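Local coordinates for protein putative peptidyl-arginine deiminase (Chlorobium tepidum, PDB 1XKN) that is probably a hydrolase of the Porphyromonas-type peptidyl-arginine deiminase family, acting on the guanidinium group of agmatine or of arginine in proteins, at residues A93-I104 against H338-M347; V267-V275 against Y301-I312. One frame throughout, in Å; residues are numbered along the deposited sequence.

Overall arrangement
Contact 1 lies in the core and contact 2 nearer the surface. Their centres lie about 25 Å apart, and they share no helix or strand. Contact 1 joins residues far apart in sequence and brings together strands 101-107 and 342-345, which belong to two different sheets. Contact 2 joins nearer segments and sets helix 305-316 against strand 265-269 and the proline-rich chain after it. Each uses an arginine, but differently. The buried Arg96 of contact 1 is stacked between two histidines and paired with Glu343. In contact 2 Arg305 reaches a backbone carbonyl at a partly exposed edge, and aliphatic and proline packing does most of the rest.

Contact 1. Residues A93-I104 against H338-M347; sequences AWCRDHGPNYVI and HCVTHEEPAM
Tyr102 meets Glu344 and Pro345 in the apolar part of this contact. The CG of Glu344 lies over one face of the Tyr102 ring, 3.6 Å from its centroid, a CH-pi contact. Pro345 CD packs on Tyr102 CB at 3.4 Å. Further along, Ile104 CD1 touches CB of selenomethionine Met347. At the other end Val340 CG1 rests obliquely against Trp94 CZ3 (3.5 Å).

The polar edge centres on Arg96. Its chain bends at chi2 (62°) and chi3 (53°), which folds the guanidinium back over the 338-341 turn. One face lies flat on the His338 ring, with centres 3.7 Å apart and planes at 5°. The opposite face stacks less closely on His342. In the guanidinium plane, NE of Arg96 donates to His338 O (2.9 Å) in a nearly straight bond. NH1 donates to Thr341 OG1, which is also hydrogen-bonded with Ile337 O. NH2 forms a salt bridge to Glu343 OE1 (2.8 Å), met on the syn side. These bonds and stacks fix the group's rotation. Pro100 O sits over the His342 face away from Arg96. His338 is also held by Glu11 and Asp219.

Strands 101-107 and 342-345 belong to different sheets, so the contact joins two sheets in the buried interior. Asn101 OD1 accepts from NE1 of Trp118, a sodium-site residue, so strand 101-107 runs beside that site. Helix 131-144 touches Pro100 and Tyr102, while strand 15-21 pairs with 342-345.

Contact 2. Residues V267-V275 against Y301-I312; sequences VKLPMPEPV and YRCPRDQQAIDI
Ile312 meets Leu269 through CG2, which its torsion sets anti to the backbone N. This CG2 packs on Leu269 CD2 (3.6 Å) and Val267 CG1 (3.8 Å). The other branch, CG1, is anti to the carbonyl carbon (chi1 -69°) and carries CD1 to Pro270 CD, where the two side chains meet tip to tip. Arg305 is extended from CG to NE, which takes its guanidinium across to the 271-273 backbone. NH1 of Arg305 donates to Met271 O, though that oxygen is modelled too close to a neighbouring atom, so the bond is doubtful in detail.

Prolines fill the middle. Pro270 CG sits 4.0 Å from Ala309 CB. Pro272 CG lies beside Tyr301 CD2 at 3.7 Å. The Val275 side chain crosses that of Tyr301 at about a right angle, with CG2 near Tyr301 CB. Glu273 CG lies over one face of the Arg305 guanidinium, and the carboxylate plane stands at 85° to it. Glu273 OE2 touches Pro304 CG instead of pairing with Arg305. A water bridges Glu273 O and Tyr301 O. Cys303 and Asp306 form a capping box: Cys303 N donates to Asp306 OD2 (3.1 Å), and Cys303 SG accepts a weak bond from Arg305 N.

Residues 305-312 run nearly antiparallel (156°) to residues 267-269. Helix 305-316 thus packs on strand 265-269, outermost in a three-stranded sheet. Strand 229-233 pairs with that strand, and its Val231 touches both Val267 and Leu269.

Contact 1. Residues A93-I104 against H338-M347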
loop_
_atom_site.group_PDB
_atom_site.type_symbol
_atom_site.label_atom_id
_atom_site.label_comp_id
_atom_site.label_asym_id
_atom_site.label_seq_id
_atom_site.Cartn_x
_atom_site.Cartn_y
_atom_site.Cartn_z
ATOM N N ALA A 93 -3.750 0.614 -12.027
ATOM C CA ALA A 93 -2.554 -0.022 -11.473
ATOM C C ALA A 93 -2.432 0.051 -9.949
ATOM O O ALA A 93 -1.398 -0.308 -9.397
ATOM C CB ALA A 93 -1.313 0.591 -12.110
ATOM N N TRP A 94 -3.485 0.493 -9.272
ATOM C CA TRP A 94 -3.454 0.642 -7.820
ATOM C C TRP A 94 -3.676 -0.673 -7.074
ATOM O O TRP A 94 -4.673 -0.857 -6.362
ATOM C CB TRP A 94 -4.484 1.689 -7.409
ATOM C CG TRP A 94 -4.413 2.912 -8.286
ATOM C CD1 TRP A 94 -5.431 3.455 -9.018
ATOM C CD2 TRP A 94 -3.255 3.721 -8.555
ATOM N NE1 TRP A 94 -4.981 4.545 -9.725
ATOM C CE2 TRP A 94 -3.652 4.731 -9.459
ATOM C CE3 TRP A 94 -1.922 3.688 -8.119
ATOM C CZ2 TRP A 94 -2.764 5.701 -9.938
ATOM C CZ3 TRP A 94 -1.036 4.658 -8.595
ATOM C CH2 TRP A 94 -1.465 5.651 -9.497
ATOM N N CYS A 95 -2.712 -1.574 -7.232
ATOM C CA CYS A 95 -2.758 -2.897 -6.619
ATOM C C CYS A 95 -2.895 -2.846 -5.097
ATOM O O CYS A 95 -3.418 -3.775 -4.484
ATOM C CB CYS A 95 -1.501 -3.685 -7.010
ATOM S SG CYS A 95 -1.672 -5.477 -6.826
ATOM N N ARG A 96 -2.418 -1.770 -4.482
ATOM C CA ARG A 96 -2.517 -1.634 -3.033
ATOM C C ARG A 96 -3.981 -1.571 -2.610
ATOM O O ARG A 96 -4.379 -2.170 -1.609
ATOM C CB ARG A 96 -1.808 -0.355 -2.572
ATOM C CG ARG A 96 -2.038 0.007 -1.106
ATOM C CD ARG A 96 -1.493 -1.067 -0.183
ATOM N NE ARG A 96 -0.094 -1.359 -0.483
ATOM C CZ ARG A 96 0.615 -2.312 0.111
ATOM N NH1 ARG A 96 1.879 -2.515 -0.239
ATOM N NH2 ARG A 96 0.059 -3.062 1.054
ATOM N N ASP A 97 -4.778 -0.853 -3.394
ATOM C CA ASP A 97 -6.191 -0.659 -3.086
ATOM C C ASP A 97 -7.165 -1.729 -3.588
ATOM O O ASP A 97 -8.142 -2.032 -2.903
ATOM C CB ASP A 97 -6.616 0.724 -3.587
ATOM C CG ASP A 97 -5.852 1.842 -2.900
ATOM O OD1 ASP A 97 -5.903 2.986 -3.390
ATOM O OD2 ASP A 97 -5.211 1.575 -1.858
ATOM N N HIS A 98 -6.907 -2.301 -4.763
ATOM C CA HIS A 98 -7.798 -3.325 -5.313
ATOM C C HIS A 98 -7.195 -4.725 -5.190
ATOM O O HIS A 98 -7.886 -5.731 -5.376
ATOM C CB HIS A 98 -8.122 -3.012 -6.792
ATOM C CG HIS A 98 -6.965 -3.187 -7.733
ATOM N ND1 HIS A 98 -6.533 -2.185 -8.578
ATOM C CD2 HIS A 98 -6.178 -4.259 -7.992
ATOM C CE1 HIS A 98 -5.532 -2.635 -9.317
ATOM N NE2 HIS A 98 -5.299 -3.891 -8.981
ATOM N N GLY A 99 -5.909 -4.768 -4.853
ATOM C CA GLY A 99 -5.169 -6.020 -4.740
ATOM C C GLY A 99 -5.507 -7.003 -3.633
ATOM O O GLY A 99 -6.298 -6.707 -2.739
ATOM N N PRO A 100 -4.877 -8.189 -3.656
ATOM C CA PRO A 100 -5.103 -9.248 -2.667
ATOM C C PRO A 100 -4.672 -8.962 -1.231
ATOM O O PRO A 100 -3.484 -8.868 -0.928
ATOM C CB PRO A 100 -4.360 -10.438 -3.270
ATOM C CG PRO A 100 -3.181 -9.792 -3.901
ATOM C CD PRO A 100 -3.788 -8.567 -4.579
ATOM N N ASN A 101 -5.664 -8.837 -0.357
ATOM C CA ASN A 101 -5.444 -8.584 1.060
ATOM C C ASN A 101 -5.326 -9.946 1.747
ATOM O O ASN A 101 -6.303 -10.491 2.258
ATOM C CB ASN A 101 -6.634 -7.793 1.624
ATOM C CG ASN A 101 -6.456 -7.393 3.084
ATOM O OD1 ASN A 101 -7.385 -6.883 3.706
ATOM N ND2 ASN A 101 -5.265 -7.619 3.633
ATOM N N TYR A 102 -4.119 -10.495 1.726
ATOM C CA TYR A 102 -3.838 -11.787 2.338
ATOM C C TYR A 102 -3.953 -11.723 3.852
ATOM O O TYR A 102 -3.491 -10.770 4.473
ATOM C CB TYR A 102 -2.415 -12.222 2.005
ATOM C CG TYR A 102 -2.168 -12.518 0.552
ATOM C CD1 TYR A 102 -2.480 -13.768 0.015
ATOM C CD2 TYR A 102 -1.587 -11.563 -0.281
ATOM C CE1 TYR A 102 -2.211 -14.060 -1.316
ATOM C CE2 TYR A 102 -1.318 -11.845 -1.610
ATOM C CZ TYR A 102 -1.627 -13.093 -2.118
ATOM O OH TYR A 102 -1.325 -13.392 -3.422
ATOM N N VAL A 103 -4.561 -12.749 4.435
ATOM C CA VAL A 103 -4.700 -12.858 5.882
ATOM C C VAL A 103 -4.559 -14.337 6.221
ATOM O O VAL A 103 -4.753 -15.194 5.356
ATOM C CB VAL A 103 -6.082 -12.380 6.400
ATOM C CG1 VAL A 103 -6.227 -10.878 6.218
ATOM C CG2 VAL A 103 -7.200 -13.126 5.685
ATOM N N ILE A 104 -4.208 -14.633 7.466
ATOM C CA ILE A 104 -4.068 -16.013 7.909
ATOM C C ILE A 104 -5.347 -16.362 8.654
ATOM O O ILE A 104 -5.735 -15.665 9.596
ATOM C CB ILE A 104 -2.870 -16.200 8.876
ATOM C CG1 ILE A 104 -1.581 -15.688 8.228
ATOM C CG2 ILE A 104 -2.736 -17.673 9.258
ATOM C CD1 ILE A 104 -1.290 -16.290 6.867
ATOM N N HIS A 338 3.839 2.706 -2.634
ATOM C CA HIS A 338 2.953 1.906 -1.791
ATOM C C HIS A 338 1.624 1.629 -2.483
ATOM O O HIS A 338 1.060 0.539 -2.357
ATOM C CB HIS A 338 2.694 2.590 -0.445
ATOM C CG HIS A 338 2.147 1.664 0.596
ATOM N ND1 HIS A 338 0.865 1.767 1.094
ATOM C CD2 HIS A 338 2.700 0.588 1.202
ATOM C CE1 HIS A 338 0.654 0.792 1.961
ATOM N NE2 HIS A 338 1.751 0.064 2.044
ATOM N N CYS A 339 1.132 2.613 -3.229
ATOM C CA CYS A 339 -0.140 2.483 -3.931
ATOM C C CYS A 339 -0.145 1.443 -5.046
ATOM O O CYS A 339 -1.179 0.847 -5.330
ATOM C CB CYS A 339 -0.556 3.834 -4.519
ATOM S SG CYS A 339 -0.927 5.110 -3.305
ATOM N N VAL A 340 1.001 1.217 -5.678
ATOM C CA VAL A 340 1.051 0.261 -6.781
ATOM C C VAL A 340 1.524 -1.136 -6.397
ATOM O O VAL A 340 1.701 -2.000 -7.258
ATOM C CB VAL A 340 1.931 0.798 -7.941
ATOM C CG1 VAL A 340 1.354 2.104 -8.453
ATOM C CG2 VAL A 340 3.373 0.991 -7.475
ATOM N N THR A 341 1.705 -1.367 -5.105
ATOM C CA THR A 341 2.176 -2.662 -4.628
ATOM C C THR A 341 1.253 -3.293 -3.599
ATOM O O THR A 341 0.395 -2.631 -3.026
ATOM C CB THR A 341 3.541 -2.512 -3.932
ATOM O OG1 THR A 341 3.412 -1.580 -2.845
ATOM C CG2 THR A 341 4.587 -1.992 -4.897
ATOM N N HIS A 342 1.420 -4.594 -3.401
ATOM C CA HIS A 342 0.704 -5.304 -2.356
ATOM C C HIS A 342 1.488 -6.553 -2.056
ATOM O O HIS A 342 1.713 -7.400 -2.921
ATOM C CB HIS A 342 -0.734 -5.675 -2.711
ATOM C CG HIS A 342 -1.598 -5.846 -1.501
ATOM N ND1 HIS A 342 -1.308 -6.753 -0.502
ATOM C CD2 HIS A 342 -2.677 -5.149 -1.075
ATOM C CE1 HIS A 342 -2.169 -6.600 0.490
ATOM N NE2 HIS A 342 -3.008 -5.633 0.168
ATOM N N GLU A 343 1.926 -6.649 -0.814
ATOM C CA GLU A 343 2.700 -7.789 -0.401
ATOM C C GLU A 343 1.855 -9.044 -0.295
ATOM O O GLU A 343 0.627 -8.990 -0.189
ATOM C CB GLU A 343 3.362 -7.512 0.955
ATOM C CG GLU A 343 2.397 -7.451 2.148
ATOM C CD GLU A 343 1.687 -6.115 2.300
ATOM O OE1 GLU A 343 1.815 -5.244 1.415
ATOM O OE2 GLU A 343 0.984 -5.933 3.319
ATOM N N GLU A 344 2.537 -10.177 -0.361
ATOM C CA GLU A 344 1.906 -11.470 -0.172
ATOM C C GLU A 344 2.722 -12.044 0.972
ATOM O O GLU A 344 3.870 -12.436 0.782
ATOM C CB GLU A 344 2.047 -12.394 -1.381
ATOM C CG GLU A 344 1.575 -13.811 -1.025
ATOM C CD GLU A 344 1.738 -14.833 -2.133
ATOM O OE1 GLU A 344 1.498 -16.030 -1.858
ATOM O OE2 GLU A 344 2.098 -14.451 -3.266
ATOM N N PRO A 345 2.161 -12.063 2.184
ATOM C CA PRO A 345 2.928 -12.615 3.304
ATOM C C PRO A 345 3.178 -14.115 3.143
ATOM O O PRO A 345 2.371 -14.822 2.540
ATOM C CB PRO A 345 2.051 -12.292 4.515
ATOM C CG PRO A 345 0.656 -12.256 3.928
ATOM C CD PRO A 345 0.880 -11.502 2.646
ATOM N N ALA A 346 4.303 -14.589 3.669
ATOM C CA ALA A 346 4.655 -16.006 3.601
ATOM C C ALA A 346 4.223 -16.706 4.885
ATOM O O ALA A 346 4.760 -16.421 5.955
ATOM C CB ALA A 346 6.167 -16.160 3.416
HETATM N N MSE A 347 3.265 -17.621 4.790
HETATM C CA MSE A 347 2.811 -18.328 5.983
HETATM C C MSE A 347 3.556 -19.638 6.171
HETATM O O MSE A 347 3.518 -20.515 5.304
HETATM C CB MSE A 347 1.311 -18.628 5.918
HETATM C CG MSE A 347 0.779 -19.285 7.188
HETATM SE SE MSE A 347 -0.900 -20.201 6.927
HETATM C CE MSE A 347 -0.199 -21.804 6.086
HETATM O O HOH W 1 0.736 -1.931 -9.702
#

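Contact 2. Residues V267-V275 against Y301-I312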
loop_
_atom_site.group_PDB
_atom_site.type_symbol
_atom_site.label_atom_id
_atom_site.label_comp_id
_atom_site.label_asym_id
_atom_site.label_seq_id
_atom_site.Cartn_x
_atom_site.Cartn_y
_atom_site.Cartn_z
ATOM N N VAL A 267 7.984 8.784 15.015
ATOM C CA VAL A 267 9.151 9.235 14.262
ATOM C C VAL A 267 8.682 10.186 13.168
ATOM O O VAL A 267 7.803 9.842 12.379
ATOM C CB VAL A 267 9.888 8.039 13.615
ATOM C CG1 VAL A 267 11.025 8.532 12.734
ATOM C CG2 VAL A 267 10.425 7.119 14.702
ATOM N N LYS A 268 9.260 11.380 13.124
ATOM C CA LYS A 268 8.879 12.360 12.116
ATOM C C LYS A 268 9.573 12.116 10.784
ATOM O O LYS A 268 10.755 11.764 10.734
ATOM C CB LYS A 268 9.213 13.782 12.581
ATOM C CG LYS A 268 8.437 14.265 13.791
ATOM C CD LYS A 268 8.703 15.745 14.033
ATOM C CE LYS A 268 7.970 16.253 15.262
ATOM N NZ LYS A 268 8.508 15.641 16.510
ATOM N N LEU A 269 8.821 12.296 9.704
ATOM C CA LEU A 269 9.346 12.155 8.355
ATOM C C LEU A 269 9.085 13.477 7.657
ATOM O O LEU A 269 8.092 14.147 7.935
ATOM C CB LEU A 269 8.626 11.031 7.597
ATOM C CG LEU A 269 9.284 9.647 7.617
ATOM C CD1 LEU A 269 8.377 8.633 6.940
ATOM C CD2 LEU A 269 10.631 9.712 6.912
ATOM N N PRO A 270 9.986 13.892 6.761
ATOM C CA PRO A 270 9.736 15.158 6.076
ATOM C C PRO A 270 8.684 14.941 4.997
ATOM O O PRO A 270 8.302 13.803 4.716
ATOM C CB PRO A 270 11.105 15.505 5.488
ATOM C CG PRO A 270 11.690 14.155 5.201
ATOM C CD PRO A 270 11.311 13.349 6.419
HETATM N N MSE A 271 8.190 16.035 4.430
HETATM C CA MSE A 271 7.235 15.965 3.334
HETATM C C MSE A 271 8.059 16.416 2.142
HETATM O O MSE A 271 8.987 17.207 2.291
HETATM C CB MSE A 271 6.078 16.948 3.528
HETATM C CG MSE A 271 4.912 16.424 4.349
HETATM SE SE MSE A 271 3.945 14.984 3.496
HETATM C CE MSE A 271 3.062 16.059 2.133
ATOM N N PRO A 272 7.760 15.900 0.947
ATOM C CA PRO A 272 8.528 16.319 -0.228
ATOM C C PRO A 272 8.254 17.796 -0.486
ATOM O O PRO A 272 7.225 18.316 -0.052
ATOM C CB PRO A 272 7.951 15.451 -1.342
ATOM C CG PRO A 272 7.511 14.216 -0.624
ATOM C CD PRO A 272 6.876 14.766 0.630
ATOM N N GLU A 273 9.166 18.481 -1.166
ATOM C CA GLU A 273 8.909 19.877 -1.492
ATOM C C GLU A 273 7.722 19.791 -2.440
ATOM O O GLU A 273 7.575 18.808 -3.157
ATOM C CB GLU A 273 10.109 20.509 -2.195
ATOM C CG GLU A 273 11.201 20.937 -1.235
ATOM C CD GLU A 273 12.447 21.433 -1.943
ATOM O OE1 GLU A 273 12.400 21.646 -3.174
ATOM O OE2 GLU A 273 13.467 21.626 -1.254
ATOM N N PRO A 274 6.856 20.811 -2.449
ATOM C CA PRO A 274 5.672 20.834 -3.314
ATOM C C PRO A 274 5.894 20.347 -4.747
ATOM O O PRO A 274 6.833 20.773 -5.421
ATOM C CB PRO A 274 5.242 22.295 -3.256
ATOM C CG PRO A 274 5.594 22.674 -1.845
ATOM C CD PRO A 274 6.973 22.068 -1.687
ATOM N N VAL A 275 5.020 19.447 -5.194
ATOM C CA VAL A 275 5.077 18.892 -6.542
ATOM C C VAL A 275 3.794 19.258 -7.284
ATOM O O VAL A 275 2.686 19.005 -6.802
ATOM C CB VAL A 275 5.227 17.350 -6.516
ATOM C CG1 VAL A 275 5.275 16.802 -7.937
ATOM C CG2 VAL A 275 6.494 16.968 -5.769
ATOM N N TYR A 301 11.219 12.774 -5.047
ATOM C CA TYR A 301 10.707 13.847 -5.886
ATOM C C TYR A 301 11.685 14.953 -6.248
ATOM O O TYR A 301 11.357 16.138 -6.172
ATOM C CB TYR A 301 9.467 14.426 -5.209
ATOM C CG TYR A 301 8.377 13.390 -5.106
ATOM C CD1 TYR A 301 7.600 13.075 -6.214
ATOM C CD2 TYR A 301 8.186 12.656 -3.935
ATOM C CE1 TYR A 301 6.665 12.058 -6.173
ATOM C CE2 TYR A 301 7.245 11.625 -3.877
ATOM C CZ TYR A 301 6.492 11.334 -5.008
ATOM O OH TYR A 301 5.579 10.312 -4.996
ATOM N N ARG A 302 12.885 14.549 -6.650
ATOM C CA ARG A 302 13.927 15.475 -7.073
ATOM C C ARG A 302 14.102 16.714 -6.198
ATOM O O ARG A 302 14.016 17.843 -6.683
ATOM C CB ARG A 302 13.667 15.903 -8.524
ATOM C CG ARG A 302 13.554 14.727 -9.482
ATOM C CD ARG A 302 13.157 15.144 -10.892
ATOM N NE ARG A 302 12.873 13.968 -11.715
ATOM C CZ ARG A 302 12.359 14.006 -12.940
ATOM N NH1 ARG A 302 12.066 15.169 -13.511
ATOM N NH2 ARG A 302 12.127 12.875 -13.594
ATOM N N CYS A 303 14.349 16.511 -4.910
ATOM C CA CYS A 303 14.562 17.636 -4.008
ATOM C C CYS A 303 15.481 17.197 -2.874
ATOM O O CYS A 303 15.686 16.004 -2.658
ATOM C CB CYS A 303 13.232 18.159 -3.459
ATOM S SG CYS A 303 12.431 17.091 -2.240
ATOM N N PRO A 304 16.051 18.157 -2.130
ATOM C CA PRO A 304 16.955 17.825 -1.027
ATOM C C PRO A 304 16.345 17.049 0.132
ATOM O O PRO A 304 17.067 16.524 0.980
ATOM C CB PRO A 304 17.498 19.190 -0.604
ATOM C CG PRO A 304 16.382 20.119 -0.940
ATOM C CD PRO A 304 15.923 19.617 -2.284
ATOM N N ARG A 305 15.021 16.969 0.182
ATOM C CA ARG A 305 14.388 16.227 1.260
ATOM C C ARG A 305 14.372 14.726 0.983
ATOM O O ARG A 305 14.107 13.935 1.889
ATOM C CB ARG A 305 12.965 16.736 1.496
ATOM C CG ARG A 305 12.914 18.202 1.892
ATOM C CD ARG A 305 11.510 18.629 2.252
ATOM N NE ARG A 305 11.448 20.049 2.583
ATOM C CZ ARG A 305 10.336 20.674 2.952
ATOM N NH1 ARG A 305 9.196 20.002 3.037
ATOM N NH2 ARG A 305 10.365 21.969 3.233
ATOM N N ASP A 306 14.667 14.327 -0.257
ATOM C CA ASP A 306 14.671 12.901 -0.608
ATOM C C ASP A 306 15.649 12.111 0.259
ATOM O O ASP A 306 15.283 11.100 0.858
ATOM C CB ASP A 306 15.063 12.668 -2.079
ATOM C CG ASP A 306 14.092 13.288 -3.073
ATOM O OD1 ASP A 306 12.907 13.500 -2.737
ATOM O OD2 ASP A 306 14.528 13.541 -4.217
ATOM N N GLN A 307 16.896 12.568 0.317
ATOM C CA GLN A 307 17.910 11.872 1.099
ATOM C C GLN A 307 17.572 11.863 2.586
ATOM O O GLN A 307 17.899 10.912 3.294
ATOM C CB GLN A 307 19.286 12.506 0.880
ATOM C CG GLN A 307 20.444 11.638 1.353
ATOM C CD GLN A 307 20.454 10.276 0.680
ATOM O OE1 GLN A 307 20.453 10.179 -0.550
ATOM N NE2 GLN A 307 20.474 9.216 1.482
ATOM N N GLN A 308 16.915 12.918 3.059
ATOM C CA GLN A 308 16.531 13.003 4.464
ATOM C C GLN A 308 15.516 11.920 4.805
ATOM O O GLN A 308 15.624 11.264 5.845
ATOM C CB GLN A 308 15.958 14.389 4.776
ATOM C CG GLN A 308 17.009 15.491 4.750
ATOM C CD GLN A 308 16.475 16.848 5.170
ATOM O OE1 GLN A 308 17.245 17.778 5.417
ATOM N NE2 GLN A 308 15.157 16.971 5.251
ATOM N N ALA A 309 14.534 11.730 3.927
ATOM C CA ALA A 309 13.513 10.709 4.146
ATOM C C ALA A 309 14.140 9.319 4.093
ATOM O O ALA A 309 13.823 8.450 4.903
ATOM C CB ALA A 309 12.414 10.831 3.096
ATOM N N ILE A 310 15.036 9.113 3.136
ATOM C CA ILE A 310 15.706 7.825 3.001
ATOM C C ILE A 310 16.526 7.492 4.252
ATOM O O ILE A 310 16.464 6.370 4.753
ATOM C CB ILE A 310 16.616 7.808 1.754
ATOM C CG1 ILE A 310 15.740 7.815 0.497
ATOM C CG2 ILE A 310 17.520 6.575 1.770
ATOM C CD1 ILE A 310 16.510 7.950 -0.792
ATOM N N ASP A 311 17.285 8.461 4.759
ATOM C CA ASP A 311 18.099 8.223 5.946
ATOM C C ASP A 311 17.246 7.874 7.159
ATOM O O ASP A 311 17.601 6.991 7.941
ATOM C CB ASP A 311 18.976 9.442 6.258
ATOM C CG ASP A 311 20.080 9.649 5.234
ATOM O OD1 ASP A 311 20.240 8.782 4.350
ATOM O OD2 ASP A 311 20.793 10.677 5.314
ATOM N N ILE A 312 16.127 8.570 7.324
ATOM C CA ILE A 312 15.240 8.300 8.447
ATOM C C ILE A 312 14.666 6.891 8.329
ATOM O O ILE A 312 14.646 6.142 9.304
ATOM C CB ILE A 312 14.099 9.336 8.509
ATOM C CG1 ILE A 312 14.685 10.701 8.889
ATOM C CG2 ILE A 312 13.043 8.908 9.524
ATOM C CD1 ILE A 312 13.707 11.846 8.816
HETATM O O HOH W 2 9.804 18.159 -4.718
#